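Local coordinates for protein Esterase/lipase (Lactobacillus rhamnosus, PDB 4N5H) that probably hydrolyses carboxylic esters, and may also transfer acyl groups, as an esterase of the alpha/beta-hydrolase fold, at residues L55-K60 with A64-V69; V186-K191 with S249-K254; F205-L210 with D219-S224. The protein carries 1 engineered substitution. All blocks are in the same frame, centred on the assembly; numbering follows the deposited sequence.

Interaction 1 (L55-K60 with A64-V69). With CA (calcium ion), chain F.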
loop_
_atom_site.group_PDB
_atom_site.type_symbol
_atom_site.label_atom_id
_atom_site.label_comp_id
_atom_site.label_asym_id
_atom_site.label_seq_id
_atom_site.Cartn_x
_atom_site.Cartn_y
_atom_site.Cartn_z
ATOM N N LEU A 55 -6.422 -3.276 -20.679
ATOM C CA LEU A 55 -6.382 -4.665 -21.186
ATOM C C LEU A 55 -5.855 -5.588 -20.102
ATOM O O LEU A 55 -4.869 -5.316 -19.400
ATOM C CB LEU A 55 -5.512 -4.804 -22.423
ATOM C CG LEU A 55 -5.809 -3.787 -23.561
ATOM C CD1 LEU A 55 -4.879 -3.960 -24.717
ATOM C CD2 LEU A 55 -7.256 -3.906 -24.026
ATOM N N TYR A 56 -6.451 -6.792 -20.042
ATOM C CA TYR A 56 -6.120 -7.754 -18.990
ATOM C C TYR A 56 -5.920 -9.135 -19.668
ATOM O O TYR A 56 -6.628 -9.511 -20.628
ATOM C CB TYR A 56 -7.251 -7.928 -17.968
ATOM C CG TYR A 56 -7.812 -6.650 -17.396
ATOM C CD1 TYR A 56 -8.725 -5.878 -18.078
ATOM C CD2 TYR A 56 -7.474 -6.278 -16.092
ATOM C CE1 TYR A 56 -9.260 -4.718 -17.529
ATOM C CE2 TYR A 56 -8.044 -5.141 -15.511
ATOM C CZ TYR A 56 -8.917 -4.338 -16.269
ATOM O OH TYR A 56 -9.509 -3.237 -15.679
ATOM N N TYR A 57 -4.986 -9.904 -19.118
ATOM C CA TYR A 57 -4.633 -11.205 -19.655
ATOM C C TYR A 57 -4.167 -12.163 -18.532
ATOM O O TYR A 57 -3.677 -11.784 -17.514
ATOM C CB TYR A 57 -3.336 -11.036 -20.508
ATOM C CG TYR A 57 -3.370 -9.911 -21.543
ATOM C CD1 TYR A 57 -2.946 -8.661 -21.205
ATOM C CD2 TYR A 57 -3.773 -10.114 -22.834
ATOM C CE1 TYR A 57 -2.932 -7.633 -22.080
ATOM C CE2 TYR A 57 -3.751 -9.097 -23.761
ATOM C CZ TYR A 57 -3.307 -7.816 -23.364
ATOM O OH TYR A 57 -3.257 -6.806 -24.298
ATOM N N PRO A 58 -4.332 -13.447 -18.825
ATOM C CA PRO A 58 -3.684 -14.401 -17.859
ATOM C C PRO A 58 -2.197 -14.180 -17.861
ATOM O O PRO A 58 -1.661 -13.811 -18.910
ATOM C CB PRO A 58 -4.049 -15.772 -18.505
ATOM C CG PRO A 58 -4.400 -15.489 -19.903
ATOM C CD PRO A 58 -4.904 -14.097 -20.005
ATOM N N ALA A 59 -1.539 -14.341 -16.722
ATOM C CA ALA A 59 -0.094 -14.217 -16.715
ATOM C C ALA A 59 0.629 -15.223 -17.584
ATOM O O ALA A 59 1.629 -14.838 -18.150
ATOM C CB ALA A 59 0.440 -14.223 -15.302
ATOM N N LYS A 60 0.170 -16.431 -17.701
ATOM C CA LYS A 60 0.797 -17.388 -18.622
ATOM C C LYS A 60 -0.215 -17.720 -19.665
ATOM O O LYS A 60 -1.258 -18.278 -19.337
ATOM C CB LYS A 60 1.166 -18.656 -17.791
ATOM N N ALA A 64 -1.304 -17.832 -28.298
ATOM C CA ALA A 64 -0.911 -16.494 -28.751
ATOM C C ALA A 64 -2.146 -15.566 -28.725
ATOM O O ALA A 64 -1.999 -14.348 -28.611
ATOM C CB ALA A 64 -0.343 -16.515 -30.183
ATOM N N THR A 65 -3.311 -16.086 -29.042
ATOM C CA THR A 65 -4.548 -15.312 -28.989
ATOM C C THR A 65 -5.513 -16.059 -28.114
ATOM O O THR A 65 -5.463 -17.268 -28.076
ATOM C CB THR A 65 -5.169 -14.930 -30.378
ATOM O OG1 THR A 65 -5.702 -16.071 -31.044
ATOM C CG2 THR A 65 -4.042 -14.280 -31.234
ATOM N N MET A 66 -6.364 -15.325 -27.400
ATOM C CA MET A 66 -7.359 -15.856 -26.524
ATOM C C MET A 66 -8.723 -15.238 -26.849
ATOM O O MET A 66 -8.775 -14.130 -27.342
ATOM C CB MET A 66 -6.979 -15.477 -25.095
ATOM C CG MET A 66 -5.676 -16.203 -24.729
ATOM S SD MET A 66 -5.072 -15.452 -23.253
ATOM C CE MET A 66 -4.332 -14.098 -23.912
ATOM N N PRO A 67 -9.840 -15.960 -26.626
ATOM C CA PRO A 67 -11.123 -15.383 -26.826
ATOM C C PRO A 67 -11.271 -14.059 -26.031
ATOM O O PRO A 67 -10.691 -13.949 -24.924
ATOM C CB PRO A 67 -12.111 -16.464 -26.397
ATOM C CG PRO A 67 -11.297 -17.737 -26.466
ATOM C CD PRO A 67 -9.914 -17.326 -26.077
ATOM N N THR A 68 -12.063 -13.174 -26.583
ATOM C CA THR A 68 -12.185 -11.816 -26.087
ATOM C C THR A 68 -13.379 -11.595 -25.188
ATOM O O THR A 68 -14.513 -12.016 -25.521
ATOM C CB THR A 68 -12.240 -10.881 -27.274
ATOM O OG1 THR A 68 -10.978 -10.896 -27.995
ATOM C CG2 THR A 68 -12.495 -9.411 -26.857
ATOM N N VAL A 69 -13.190 -10.833 -24.105
ATOM C CA VAL A 69 -14.306 -10.325 -23.365
ATOM C C VAL A 69 -14.128 -8.775 -23.374
ATOM O O VAL A 69 -12.994 -8.264 -23.098
ATOM C CB VAL A 69 -14.291 -10.802 -21.924
ATOM C CG1 VAL A 69 -15.485 -10.227 -21.194
ATOM C CG2 VAL A 69 -14.323 -12.341 -21.833
HETATM CA CA CA F . -6.280 -18.383 -30.488
HETATM O O HOH W 1 -6.975 -17.710 -32.922
HETATM O O HOH W 2 -8.622 -18.171 -29.539
HETATM O O HOH W 3 -6.947 -20.034 -28.813
#

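Interaction 2 (V186-K191 with S249-K254)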
loop_
_atom_site.group_PDB
_atom_site.type_symbol
_atom_site.label_atom_id
_atom_site.label_comp_id
_atom_site.label_asym_id
_atom_site.label_seq_id
_atom_site.Cartn_x
_atom_site.Cartn_y
_atom_site.Cartn_z
ATOM N N VAL A 186 -30.095 -2.107 -16.482
ATOM C CA VAL A 186 -31.156 -1.089 -16.506
ATOM C C VAL A 186 -31.515 -0.784 -17.955
ATOM O O VAL A 186 -31.288 0.284 -18.453
ATOM C CB VAL A 186 -30.778 0.076 -15.642
ATOM C CG1 VAL A 186 -31.992 1.010 -15.483
ATOM C CG2 VAL A 186 -30.448 -0.496 -14.266
ATOM N N ALA A 187 -31.984 -1.793 -18.639
ATOM C CA ALA A 187 -32.125 -1.672 -20.077
ATOM C C ALA A 187 -33.363 -0.901 -20.535
ATOM O O ALA A 187 -33.412 -0.489 -21.735
ATOM C CB ALA A 187 -32.045 -3.019 -20.743
ATOM N N GLU A 188 -34.322 -0.690 -19.598
ATOM C CA GLU A 188 -35.530 0.091 -19.879
ATOM C C GLU A 188 -35.620 1.300 -18.959
ATOM O O GLU A 188 -36.459 1.338 -18.038
ATOM C CB GLU A 188 -36.763 -0.822 -19.753
ATOM C CG GLU A 188 -36.745 -2.019 -20.662
ATOM C CD GLU A 188 -36.979 -1.644 -22.123
ATOM O OE1 GLU A 188 -38.011 -0.982 -22.427
ATOM O OE2 GLU A 188 -36.171 -2.003 -22.948
ATOM N N PRO A 189 -34.722 2.291 -19.150
ATOM C CA PRO A 189 -34.632 3.382 -18.180
ATOM C C PRO A 189 -35.966 4.167 -18.078
ATOM O O PRO A 189 -36.260 4.732 -16.987
ATOM C CB PRO A 189 -33.564 4.280 -18.722
ATOM C CG PRO A 189 -33.106 3.761 -19.929
ATOM C CD PRO A 189 -33.589 2.369 -20.086
ATOM N N SER A 190 -36.802 4.093 -19.117
ATOM C CA SER A 190 -38.104 4.882 -19.058
ATOM C C SER A 190 -39.048 4.306 -18.019
ATOM O O SER A 190 -39.947 5.057 -17.536
ATOM C CB SER A 190 -38.788 4.963 -20.456
ATOM O OG SER A 190 -37.955 5.675 -21.273
ATOM N N LYS A 191 -38.848 3.056 -17.630
ATOM C CA LYS A 191 -39.600 2.418 -16.537
ATOM C C LYS A 191 -39.008 2.663 -15.172
ATOM O O LYS A 191 -39.485 2.068 -14.171
ATOM C CB LYS A 191 -39.629 0.912 -16.767
ATOM C CG LYS A 191 -40.348 0.521 -18.013
ATOM C CD LYS A 191 -40.453 -0.994 -18.046
ATOM C CE LYS A 191 -41.092 -1.484 -19.335
ATOM N NZ LYS A 191 -42.414 -0.801 -19.503
ATOM N N SER A 249 -34.941 -6.481 -14.984
ATOM C CA SER A 249 -34.739 -7.763 -15.554
ATOM C C SER A 249 -36.076 -8.414 -15.978
ATOM O O SER A 249 -36.173 -8.999 -17.058
ATOM C CB SER A 249 -33.979 -8.704 -14.560
ATOM O OG SER A 249 -32.607 -8.358 -14.459
ATOM N N GLN A 250 -37.090 -8.294 -15.128
ATOM C CA GLN A 250 -38.433 -8.809 -15.504
ATOM C C GLN A 250 -38.949 -8.101 -16.774
ATOM O O GLN A 250 -39.470 -8.759 -17.662
ATOM C CB GLN A 250 -39.459 -8.617 -14.397
ATOM C CG GLN A 250 -39.084 -9.427 -13.156
ATOM C CD GLN A 250 -40.155 -9.334 -12.083
ATOM O OE1 GLN A 250 -40.383 -8.298 -11.473
ATOM N NE2 GLN A 250 -40.755 -10.451 -11.819
ATOM N N ALA A 251 -38.797 -6.816 -16.842
ATOM C CA ALA A 251 -39.225 -6.032 -18.020
ATOM C C ALA A 251 -38.462 -6.462 -19.237
ATOM O O ALA A 251 -39.043 -6.650 -20.336
ATOM C CB ALA A 251 -39.052 -4.545 -17.800
ATOM N N LEU A 252 -37.131 -6.616 -19.117
ATOM C CA LEU A 252 -36.354 -7.086 -20.245
ATOM C C LEU A 252 -36.712 -8.451 -20.768
ATOM O O LEU A 252 -36.713 -8.706 -21.977
ATOM C CB LEU A 252 -34.845 -7.124 -19.892
ATOM C CG LEU A 252 -33.952 -7.400 -21.057
ATOM C CD1 LEU A 252 -34.175 -6.433 -22.220
ATOM C CD2 LEU A 252 -32.490 -7.180 -20.555
ATOM N N LEU A 253 -37.068 -9.385 -19.874
ATOM C CA LEU A 253 -37.454 -10.663 -20.373
ATOM C C LEU A 253 -38.725 -10.567 -21.323
ATOM O O LEU A 253 -38.821 -11.258 -22.305
ATOM C CB LEU A 253 -37.761 -11.605 -19.233
ATOM C CG LEU A 253 -36.586 -12.119 -18.408
ATOM C CD1 LEU A 253 -37.165 -12.816 -17.174
ATOM C CD2 LEU A 253 -35.757 -13.016 -19.251
ATOM N N LYS A 254 -39.656 -9.758 -20.930
ATOM C CA LYS A 254 -40.830 -9.554 -21.736
ATOM C C LYS A 254 -40.468 -8.976 -23.097
ATOM O O LYS A 254 -41.031 -9.342 -24.109
ATOM C CB LYS A 254 -41.843 -8.644 -21.024
ATOM C CG LYS A 254 -42.500 -9.338 -19.862
ATOM C CD LYS A 254 -43.303 -8.319 -19.067
ATOM C CE LYS A 254 -43.969 -9.045 -17.931
ATOM N NZ LYS A 254 -44.137 -8.032 -16.871
#

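Interaction 3 (F205-L210 with D219-S224)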
loop_
_atom_site.group_PDB
_atom_site.type_symbol
_atom_site.label_atom_id
_atom_site.label_comp_id
_atom_site.label_asym_id
_atom_site.label_seq_id
_atom_site.Cartn_x
_atom_site.Cartn_y
_atom_site.Cartn_z
ATOM N N PHE A 205 -34.817 13.253 -14.201
ATOM C CA PHE A 205 -33.544 13.939 -14.368
ATOM C C PHE A 205 -32.490 13.050 -15.097
ATOM O O PHE A 205 -31.755 13.529 -15.965
ATOM C CB PHE A 205 -32.973 14.362 -13.029
ATOM C CG PHE A 205 -31.695 15.117 -13.126
ATOM C CD1 PHE A 205 -31.674 16.395 -13.636
ATOM C CD2 PHE A 205 -30.455 14.510 -12.737
ATOM C CE1 PHE A 205 -30.485 17.115 -13.711
ATOM C CE2 PHE A 205 -29.284 15.207 -12.862
ATOM C CZ PHE A 205 -29.277 16.500 -13.355
ATOM N N TYR A 206 -32.388 11.793 -14.696
ATOM C CA TYR A 206 -31.536 10.829 -15.438
ATOM C C TYR A 206 -31.903 10.735 -16.956
ATOM O O TYR A 206 -31.035 10.726 -17.877
ATOM C CB TYR A 206 -31.562 9.417 -14.848
ATOM C CG TYR A 206 -30.674 9.222 -13.661
ATOM C CD1 TYR A 206 -31.008 9.715 -12.442
ATOM C CD2 TYR A 206 -29.497 8.504 -13.750
ATOM C CE1 TYR A 206 -30.163 9.550 -11.349
ATOM C CE2 TYR A 206 -28.700 8.286 -12.648
ATOM C CZ TYR A 206 -29.054 8.782 -11.430
ATOM O OH TYR A 206 -28.235 8.642 -10.291
ATOM N N LEU A 207 -33.183 10.631 -17.195
ATOM C CA LEU A 207 -33.693 10.495 -18.541
ATOM C C LEU A 207 -33.404 11.742 -19.381
ATOM O O LEU A 207 -33.024 11.628 -20.560
ATOM C CB LEU A 207 -35.181 10.143 -18.492
ATOM C CG LEU A 207 -35.549 8.806 -17.853
ATOM C CD1 LEU A 207 -37.046 8.645 -17.631
ATOM C CD2 LEU A 207 -34.996 7.735 -18.748
ATOM N N ASP A 208 -33.559 12.911 -18.775
ATOM C CA ASP A 208 -33.206 14.153 -19.425
ATOM C C ASP A 208 -31.743 14.301 -19.780
ATOM O O ASP A 208 -31.384 14.784 -20.840
ATOM C CB ASP A 208 -33.646 15.331 -18.544
ATOM C CG ASP A 208 -35.159 15.618 -18.686
ATOM O OD1 ASP A 208 -35.815 14.999 -19.591
ATOM O OD2 ASP A 208 -35.692 16.489 -17.929
ATOM N N LYS A 209 -30.866 13.926 -18.866
ATOM C CA LYS A 209 -29.453 14.011 -19.115
ATOM C C LYS A 209 -29.059 12.921 -20.151
ATOM O O LYS A 209 -28.105 13.186 -20.913
ATOM C CB LYS A 209 -28.636 13.958 -17.789
ATOM C CG LYS A 209 -28.797 15.185 -16.849
ATOM C CD LYS A 209 -28.531 16.480 -17.589
ATOM C CE LYS A 209 -28.799 17.702 -16.725
ATOM N NZ LYS A 209 -28.650 18.915 -17.564
ATOM N N LEU A 210 -29.665 11.768 -20.104
ATOM C CA LEU A 210 -29.360 10.724 -21.100
ATOM C C LEU A 210 -29.736 11.231 -22.493
ATOM O O LEU A 210 -28.973 11.079 -23.442
ATOM C CB LEU A 210 -30.141 9.440 -20.853
ATOM C CG LEU A 210 -29.498 8.516 -19.838
ATOM C CD1 LEU A 210 -30.493 7.432 -19.482
ATOM C CD2 LEU A 210 -28.194 7.919 -20.431
ATOM N N ASP A 219 -36.337 8.623 -28.341
ATOM C CA ASP A 219 -36.963 7.526 -29.059
ATOM C C ASP A 219 -36.131 6.270 -29.206
ATOM O O ASP A 219 -36.627 5.254 -29.740
ATOM C CB ASP A 219 -37.421 7.981 -30.490
ATOM C CG ASP A 219 -38.592 9.059 -30.450
ATOM O OD1 ASP A 219 -39.183 9.252 -29.422
ATOM O OD2 ASP A 219 -38.755 9.774 -31.452
ATOM N N HIS A 220 -34.884 6.322 -28.682
ATOM C CA HIS A 220 -33.998 5.154 -28.767
ATOM C C HIS A 220 -33.156 4.983 -27.455
ATOM O O HIS A 220 -31.998 4.575 -27.566
ATOM C CB HIS A 220 -33.091 5.305 -29.958
ATOM C CG HIS A 220 -33.793 5.334 -31.242
ATOM N ND1 HIS A 220 -34.314 6.507 -31.773
ATOM C CD2 HIS A 220 -34.227 4.339 -32.042
ATOM C CE1 HIS A 220 -34.961 6.225 -32.892
ATOM N NE2 HIS A 220 -34.924 4.926 -33.080
ATOM N N LEU A 221 -33.749 5.309 -26.319
ATOM C CA LEU A 221 -33.110 5.271 -24.955
ATOM C C LEU A 221 -33.245 3.839 -24.375
ATOM O O LEU A 221 -32.476 3.510 -23.495
ATOM C CB LEU A 221 -33.828 6.202 -23.971
ATOM C CG LEU A 221 -33.610 7.638 -23.711
ATOM C CD1 LEU A 221 -34.025 7.895 -22.295
ATOM C CD2 LEU A 221 -32.205 8.078 -23.907
ATOM N N ASN A 222 -34.252 3.074 -24.816
ATOM C CA ASN A 222 -34.630 1.795 -24.209
ATOM C C ASN A 222 -34.308 0.685 -25.146
ATOM O O ASN A 222 -34.444 0.777 -26.370
ATOM C CB ASN A 222 -36.115 1.800 -23.850
ATOM C CG ASN A 222 -36.475 2.863 -22.852
ATOM O OD1 ASN A 222 -36.386 2.666 -21.651
ATOM N ND2 ASN A 222 -36.860 4.049 -23.355
ATOM N N PHE A 223 -33.851 -0.447 -24.622
ATOM C CA PHE A 223 -33.637 -1.618 -25.488
ATOM C C PHE A 223 -34.857 -1.951 -26.328
ATOM O O PHE A 223 -34.730 -2.364 -27.474
ATOM C CB PHE A 223 -33.194 -2.821 -24.632
ATOM C CG PHE A 223 -32.965 -4.051 -25.402
ATOM C CD1 PHE A 223 -31.787 -4.217 -26.072
ATOM C CD2 PHE A 223 -33.885 -5.077 -25.381
ATOM C CE1 PHE A 223 -31.526 -5.342 -26.827
ATOM C CE2 PHE A 223 -33.641 -6.229 -26.090
ATOM C CZ PHE A 223 -32.453 -6.350 -26.823
ATOM N N SER A 224 -36.044 -1.858 -25.741
ATOM C CA SER A 224 -37.263 -2.164 -26.447
ATOM C C SER A 224 -37.416 -1.273 -27.701
ATOM O O SER A 224 -38.182 -1.649 -28.574
ATOM C CB SER A 224 -38.454 -1.942 -25.543
ATOM O OG SER A 224 -38.547 -0.653 -24.970
#

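Interaction 1 (L55-K60 with A64-V69)
Segments 55-60 and 64-69 come nearest at Y57 and M66, their CA atoms 8.7 Å apart, and no hydrogen bond links them. The gap is bridged chiefly by the M66 side chain. Its thioether reaches P58 end-on, SD lying 3.4 Å from P58 CG and 3.5 Å from P58 CD. The bend at its last torsion (chi3 -81°) turns the methyl aside from the line of the chain, so that CE comes 4.2 Å from Y57 CD2, at the edge of the ring and near its plane. The two side chains cross at about a right angle. An alanine in place of M66 would probably leave P58 and the Y57 ring edge without their mate and open a gap between the strand ends. The polar end of Y57 is used elsewhere: its hydroxyl hydrogen-bonds E38, and R61 makes a cation-pi contact with the ring. Just before M66, T65 chelates a calcium ion through its carbonyl O (2.8 Å to the ion) and OG1 (2.4 Å to the ion); three waters complete the ligands seen. Strand 98-102 pairs with both strands, antiparallel to 52-58 and parallel to 66-72, while strand 35-42 flanks 52-58 on its other edge. The contact thus joins, through side chains, two strands that the sheet separates by one.

Interaction 2 (V186-K191 with S249-K254)
E188 and A251 meet without any stacking of flat groups: the carboxylate of E188 is the one planar side-chain group among the touching residues, and it is the methylene behind it, CG, that approaches A251 CB at 4.5 Å. The carboxylate oxygens are engaged elsewhere, OE1 with the hydroxyl of S224. The ring of F223, from helix 223-226, is touched by A187, E188 and L252.

The contact itself is aliphatic. Beside E188, K191 lays its side chain along the same methyl, CD 3.8 Å and CE 4.0 Å from A251 CB. The lysine chain is extended as far as CE, with only NZ turned aside (chi4 -55°), so methylenes rather than the ammonium group do the touching. Deeper in, A187 CB faces L252 CD2 at 4.2 Å. L252 has CG anti to its own backbone N (chi1 -171°), which carries the isobutyl group off the helix toward the loop although its first bond does not aim there. The loop is shaped by a 3-10 turn, K191 N bonding E188 O at 3.0 Å, which brings E188 and K191 to the same helix residue.

Q248, one turn earlier on helix 246-258, adds a polar tie by accepting a hydrogen bond from E188 N. V186 is backbone-bonded to S146, the probable nucleophile on a GxSxG elbow. The contact therefore joins the loop after strand 179-183 to the helix that follows strand 235-240, two neighbouring parallel strands, as in the C-terminal half of the alpha/beta-hydrolase fold.

Interaction 3 (F205-L210 with D219-S224)
L221 projects from the loop before helix 223-226 and sets its forked end against L207 and L210, two leucines one turn apart on helix 203-211. Each of its methyls has a different partner. CD1 meets L207 CD2 at 3.7 Å, the two side chains crossing obliquely, while CD2 lies 3.9 Å from L210 CB, close in against the helix backbone. L207 touches with the end of its side chain: its first bond does not aim at the loop, but CG stands anti to the carbonyl carbon (chi1 -64°) and the chain brings CD2 round to L221. L210, by contrast, points its CB toward the loop and makes contact near its root. No hydrogen bond crosses between the segments, so across the two segments the contact is made by apolar branches.

Polar ties outside the pair fix the L221 backbone, whose O accepts a hydrogen bond from H150 NE2; Q225 OE1 receives one from the next residue's N, N222. P189, in the loop after strand 179-183, lies against L207 and W77 against L210, while the long helix 2-28 packs on the neighbouring F205 and Y206 of helix 203-211.

All three contacts are mainly buried and meet through carbon or sulfur atoms, none crossed by a hydrogen bond. Interaction 1 joins strand ends beside a calcium ion, with a sulfur and an aromatic edge at work. Interactions 2 and 3, whose centres are 12 Å apart, lie on the opposite side of the chain's centre; interaction 1 stays about 17 Å from interaction 2 at the nearest atoms. Interactions 2 and 3 touch: segments 186-191 and 219-224 are linked by hydrogen bonds, E188 OE1 with S224 OG at 2.6 Å and S190 OG with N222 ND2 at 2.9 Å. K191 and A251 bring interaction 2 toward the surface, as L207 does for interaction 3, which is purely leucine.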